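Long-range contact in 4-hydroxythreonine-4-phosphate dehydrogenase (Legionella pneumophila subsp. pneumophila, PDB 6XMY), which probably catalyses the NAD(P)-dependent oxidation of 4-(phosphooxy)-L-threonine in pyridoxine 5'-phosphate biosynthesis, using a divalent metal ion: residues Pro11-Gly23 and Gly89-Leu103. Sequence-based numbering, arbitrary orientation.
Sequences PLLISSGEPAGIG and GELNPQNAAYVMELL
Pro19 lies against Tyr98 and Val99, the apolar centre of a contact that shows how a loop following a strand can be bedded on a helix with few direct polar bonds. Its CG reaches Tyr98 CE2 at 3.7 Å, and its CD meets Val99 CG2 at 3.6 Å. That methyl stands anti to the carbonyl carbon of Val99, and there it also touches Gly17 O. One turn further along the helix, Leu102 CD1 packs on Gly17 N at 3.6 Å, while Leu102 CG covers one face of the Tyr98 ring toward its rim.

Polar links are direct at one end and hydrated in between. Gly89 N donates to Ala20 O over 2.8 Å, in the carbonyl plane on a lone pair. A water at the edge of the Tyr98 ring joins Tyr98 OH to Ser16 OG and Gly17 O; Tyr98 OH is also hydrogen-bonded to Asp42 N, and Ser16 OG to Leu40 O. The Glu18 chain, bent at chi2 (54°), folds its carboxylate back so that OE1 accepts from Ala20 N at 3.0 Å. Leu91 CD2 lies 3.7 Å from Glu18 CD, and a second water, accepting from Asn92 N, probably donates to Glu18 OE1.

Ile22, just past the 18-21 type I turn, touches NAD. The chemistry thus implies a turn braced by Glu18 through the Ala20 amide, resting on helix 96-111 through apolar contacts and one water, and tied to the 89-92 loop by one direct backbone bond and probably a second water.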
loop_
_atom_site.group_PDB
_atom_site.type_symbol
_atom_site.label_atom_id
_atom_site.label_comp_id
_atom_site.label_asym_id
_atom_site.label_seq_id
_atom_site.Cartn_x
_atom_site.Cartn_y
_atom_site.Cartn_z
ATOM N N PRO A 11 -13.104 -7.407 -12.426
ATOM C CA PRO A 11 -13.239 -6.876 -11.066
ATOM C C PRO A 11 -11.898 -6.658 -10.390
ATOM O O PRO A 11 -10.862 -7.205 -10.774
ATOM C CB PRO A 11 -14.047 -7.952 -10.327
ATOM C CG PRO A 11 -14.690 -8.770 -11.405
ATOM C CD PRO A 11 -13.727 -8.732 -12.566
ATOM N N LEU A 12 -11.949 -5.832 -9.350
ATOM C CA LEU A 12 -10.820 -5.626 -8.456
ATOM C C LEU A 12 -10.831 -6.732 -7.412
ATOM O O LEU A 12 -11.886 -7.093 -6.883
ATOM C CB LEU A 12 -10.973 -4.277 -7.749
ATOM C CG LEU A 12 -11.243 -3.078 -8.670
ATOM C CD1 LEU A 12 -11.747 -1.862 -7.885
ATOM C CD2 LEU A 12 -9.992 -2.728 -9.437
ATOM N N LEU A 13 -9.656 -7.282 -7.118
ATOM C CA LEU A 13 -9.539 -8.351 -6.131
ATOM C C LEU A 13 -9.040 -7.764 -4.818
ATOM O O LEU A 13 -8.025 -7.063 -4.801
ATOM C CB LEU A 13 -8.562 -9.412 -6.637
ATOM C CG LEU A 13 -8.516 -10.750 -5.911
ATOM C CD1 LEU A 13 -9.883 -11.426 -5.955
ATOM C CD2 LEU A 13 -7.438 -11.636 -6.542
ATOM N N ILE A 14 -9.754 -8.036 -3.725
ATOM C CA ILE A 14 -9.430 -7.462 -2.419
ATOM C C ILE A 14 -8.951 -8.582 -1.512
ATOM O O ILE A 14 -9.722 -9.494 -1.192
ATOM C CB ILE A 14 -10.641 -6.761 -1.779
ATOM C CG1 ILE A 14 -11.449 -5.967 -2.807
ATOM C CG2 ILE A 14 -10.197 -5.892 -0.579
ATOM C CD1 ILE A 14 -10.699 -4.884 -3.516
ATOM N N SER A 15 -7.687 -8.529 -1.092
ATOM C CA SER A 15 -7.246 -9.431 -0.032
ATOM C C SER A 15 -7.790 -8.946 1.303
ATOM O O SER A 15 -7.507 -7.820 1.720
ATOM C CB SER A 15 -5.728 -9.503 0.039
ATOM O OG SER A 15 -5.354 -10.047 1.291
ATOM N N SER A 16 -8.569 -9.784 1.972
ATOM C CA SER A 16 -9.160 -9.401 3.247
ATOM C C SER A 16 -8.173 -9.418 4.417
ATOM O O SER A 16 -8.555 -9.014 5.517
ATOM C CB SER A 16 -10.409 -10.243 3.534
ATOM O OG SER A 16 -10.093 -11.615 3.704
ATOM N N GLY A 17 -6.930 -9.863 4.215
ATOM C CA GLY A 17 -5.873 -9.604 5.182
ATOM C C GLY A 17 -5.957 -10.466 6.438
ATOM O O GLY A 17 -6.484 -11.582 6.432
ATOM N N GLU A 18 -5.383 -9.944 7.519
ATOM C CA GLU A 18 -5.346 -10.665 8.787
ATOM C C GLU A 18 -6.768 -10.908 9.291
ATOM O O GLU A 18 -7.515 -9.944 9.497
ATOM C CB GLU A 18 -4.531 -9.862 9.803
ATOM C CG GLU A 18 -4.724 -10.297 11.246
ATOM C CD GLU A 18 -4.471 -11.769 11.472
ATOM O OE1 GLU A 18 -5.305 -12.404 12.150
ATOM O OE2 GLU A 18 -3.455 -12.298 10.980
ATOM N N PRO A 19 -7.196 -12.163 9.445
ATOM C CA PRO A 19 -8.622 -12.413 9.683
ATOM C C PRO A 19 -9.109 -11.946 11.039
ATOM O O PRO A 19 -10.300 -11.633 11.172
ATOM C CB PRO A 19 -8.747 -13.935 9.538
ATOM C CG PRO A 19 -7.366 -14.456 9.791
ATOM C CD PRO A 19 -6.438 -13.411 9.259
ATOM N N ALA A 20 -8.225 -11.879 12.047
ATOM C CA ALA A 20 -8.622 -11.442 13.381
ATOM C C ALA A 20 -8.699 -9.925 13.498
ATOM O O ALA A 20 -9.202 -9.425 14.512
ATOM C CB ALA A 20 -7.640 -11.981 14.427
ATOM N N GLY A 21 -8.201 -9.196 12.504
ATOM C CA GLY A 21 -8.202 -7.753 12.503
ATOM C C GLY A 21 -9.371 -7.173 11.735
ATOM O O GLY A 21 -10.352 -7.858 11.422
ATOM N N ILE A 22 -9.256 -5.883 11.401
ATOM C CA ILE A 22 -10.374 -5.174 10.781
ATOM C C ILE A 22 -10.469 -5.383 9.275
ATOM O O ILE A 22 -11.418 -4.883 8.658
ATOM C CB ILE A 22 -10.383 -3.660 11.089
ATOM C CG1 ILE A 22 -9.075 -2.990 10.639
ATOM C CG2 ILE A 22 -10.713 -3.419 12.563
ATOM C CD1 ILE A 22 -9.141 -1.465 10.674
ATOM N N GLY A 23 -9.519 -6.088 8.661
ATOM C CA GLY A 23 -9.561 -6.342 7.234
ATOM C C GLY A 23 -10.895 -6.904 6.764
ATOM O O GLY A 23 -11.514 -6.375 5.831
ATOM N N GLY A 89 -10.108 -10.140 17.050
ATOM C CA GLY A 89 -9.089 -9.538 17.888
ATOM C C GLY A 89 -8.024 -10.483 18.396
ATOM O O GLY A 89 -7.067 -10.023 19.032
ATOM N N GLU A 90 -8.150 -11.783 18.142
ATOM C CA GLU A 90 -7.252 -12.792 18.701
ATOM C C GLU A 90 -6.363 -13.331 17.583
ATOM O O GLU A 90 -6.804 -14.133 16.756
ATOM C CB GLU A 90 -8.063 -13.905 19.358
ATOM C CG GLU A 90 -7.241 -15.086 19.860
ATOM C CD GLU A 90 -6.508 -14.813 21.165
ATOM O OE1 GLU A 90 -7.084 -14.154 22.061
ATOM O OE2 GLU A 90 -5.350 -15.266 21.297
ATOM N N LEU A 91 -5.109 -12.890 17.558
ATOM C CA LEU A 91 -4.170 -13.408 16.571
ATOM C C LEU A 91 -3.983 -14.904 16.765
ATOM O O LEU A 91 -3.936 -15.404 17.890
ATOM C CB LEU A 91 -2.814 -12.726 16.727
ATOM C CG LEU A 91 -2.726 -11.269 16.290
ATOM C CD1 LEU A 91 -1.371 -10.698 16.682
ATOM C CD2 LEU A 91 -2.947 -11.139 14.788
ATOM N N ASN A 92 -3.851 -15.613 15.663
ATOM C CA ASN A 92 -3.603 -17.042 15.704
ATOM C C ASN A 92 -2.524 -17.352 14.675
ATOM O O ASN A 92 -2.753 -17.203 13.466
ATOM C CB ASN A 92 -4.899 -17.801 15.412
ATOM C CG ASN A 92 -4.730 -19.309 15.479
ATOM O OD1 ASN A 92 -3.614 -19.814 15.605
ATOM N ND2 ASN A 92 -5.844 -20.036 15.378
ATOM N N PRO A 93 -1.338 -17.771 15.109
ATOM C CA PRO A 93 -0.281 -18.089 14.138
ATOM C C PRO A 93 -0.659 -19.204 13.185
ATOM O O PRO A 93 -0.091 -19.284 12.087
ATOM C CB PRO A 93 0.911 -18.473 15.025
ATOM C CG PRO A 93 0.649 -17.770 16.326
ATOM C CD PRO A 93 -0.847 -17.819 16.497
ATOM N N GLN A 94 -1.617 -20.059 13.556
ATOM C CA GLN A 94 -2.038 -21.114 12.647
ATOM C C GLN A 94 -2.728 -20.576 11.404
ATOM O O GLN A 94 -2.845 -21.310 10.419
ATOM C CB GLN A 94 -2.955 -22.099 13.360
ATOM C CG GLN A 94 -2.239 -22.965 14.360
ATOM C CD GLN A 94 -3.141 -24.032 14.914
ATOM O OE1 GLN A 94 -3.960 -24.596 14.192
ATOM N NE2 GLN A 94 -3.014 -24.302 16.207
ATOM N N ASN A 95 -3.195 -19.327 11.428
ATOM C CA ASN A 95 -3.829 -18.706 10.273
ATOM C C ASN A 95 -2.885 -17.804 9.488
ATOM O O ASN A 95 -3.333 -17.100 8.576
ATOM C CB ASN A 95 -5.102 -17.961 10.683
ATOM C CG ASN A 95 -6.259 -18.903 10.949
ATOM O OD1 ASN A 95 -6.333 -19.988 10.357
ATOM N ND2 ASN A 95 -7.183 -18.500 11.815
ATOM N N ALA A 96 -1.587 -17.822 9.808
ATOM C CA ALA A 96 -0.632 -17.031 9.036
ATOM C C ALA A 96 -0.507 -17.555 7.611
ATOM O O ALA A 96 -0.436 -16.770 6.660
ATOM C CB ALA A 96 0.730 -17.034 9.718
ATOM N N ALA A 97 -0.467 -18.882 7.442
ATOM C CA ALA A 97 -0.376 -19.438 6.096
ATOM C C ALA A 97 -1.586 -19.053 5.249
ATOM O O ALA A 97 -1.456 -18.824 4.037
ATOM C CB ALA A 97 -0.208 -20.956 6.167
ATOM N N TYR A 98 -2.758 -18.958 5.871
ATOM C CA TYR A 98 -3.947 -18.486 5.176
ATOM C C TYR A 98 -3.743 -17.077 4.639
ATOM O O TYR A 98 -4.063 -16.789 3.474
ATOM C CB TYR A 98 -5.133 -18.544 6.137
ATOM C CG TYR A 98 -6.278 -17.607 5.840
ATOM C CD1 TYR A 98 -7.276 -17.952 4.937
ATOM C CD2 TYR A 98 -6.367 -16.375 6.474
ATOM C CE1 TYR A 98 -8.334 -17.096 4.684
ATOM C CE2 TYR A 98 -7.422 -15.518 6.228
ATOM C CZ TYR A 98 -8.406 -15.884 5.332
ATOM O OH TYR A 98 -9.462 -15.038 5.084
ATOM N N VAL A 99 -3.202 -16.176 5.472
ATOM C CA VAL A 99 -2.944 -14.810 5.025
ATOM C C VAL A 99 -1.991 -14.812 3.839
ATOM O O VAL A 99 -2.214 -14.120 2.835
ATOM C CB VAL A 99 -2.415 -13.943 6.185
ATOM C CG1 VAL A 99 -1.971 -12.588 5.657
ATOM C CG2 VAL A 99 -3.489 -13.784 7.270
ATOM N N MET A 100 -0.914 -15.598 3.936
ATOM C CA MET A 100 0.033 -15.662 2.830
ATOM C C MET A 100 -0.611 -16.244 1.586
ATOM O O MET A 100 -0.232 -15.871 0.472
ATOM C CB MET A 100 1.286 -16.441 3.222
ATOM C CG MET A 100 2.094 -15.789 4.344
ATOM S SD MET A 100 2.499 -14.045 4.090
ATOM C CE MET A 100 3.440 -14.154 2.591
ATOM N N GLU A 101 -1.593 -17.138 1.753
ATOM C CA GLU A 101 -2.308 -17.670 0.593
ATOM C C GLU A 101 -3.117 -16.581 -0.096
ATOM O O GLU A 101 -3.165 -16.527 -1.328
ATOM C CB GLU A 101 -3.211 -18.839 0.986
ATOM C CG GLU A 101 -3.729 -19.626 -0.225
ATOM C CD GLU A 101 -2.634 -20.394 -0.935
ATOM O OE1 GLU A 101 -1.667 -20.807 -0.266
ATOM O OE2 GLU A 101 -2.732 -20.565 -2.170
ATOM N N LEU A 102 -3.742 -15.693 0.681
ATOM C CA LEU A 102 -4.442 -14.560 0.084
ATOM C C LEU A 102 -3.492 -13.712 -0.752
ATOM O O LEU A 102 -3.832 -13.300 -1.868
ATOM C CB LEU A 102 -5.070 -13.687 1.176
ATOM C CG LEU A 102 -6.012 -14.331 2.203
ATOM C CD1 LEU A 102 -6.573 -13.258 3.133
ATOM C CD2 LEU A 102 -7.141 -15.108 1.524
ATOM N N LEU A 103 -2.292 -13.437 -0.229
ATOM C CA LEU A 103 -1.326 -12.625 -0.965
ATOM C C LEU A 103 -0.848 -13.339 -2.225
ATOM O O LEU A 103 -0.719 -12.723 -3.295
ATOM C CB LEU A 103 -0.126 -12.292 -0.074
ATOM C CG LEU A 103 -0.192 -11.021 0.779
ATOM C CD1 LEU A 103 -1.513 -10.874 1.489
ATOM C CD2 LEU A 103 0.964 -10.970 1.766
HETATM O O HOH W 1 -9.096 -12.583 6.091
HETATM O O HOH W 2 -4.678 -14.773 13.112
#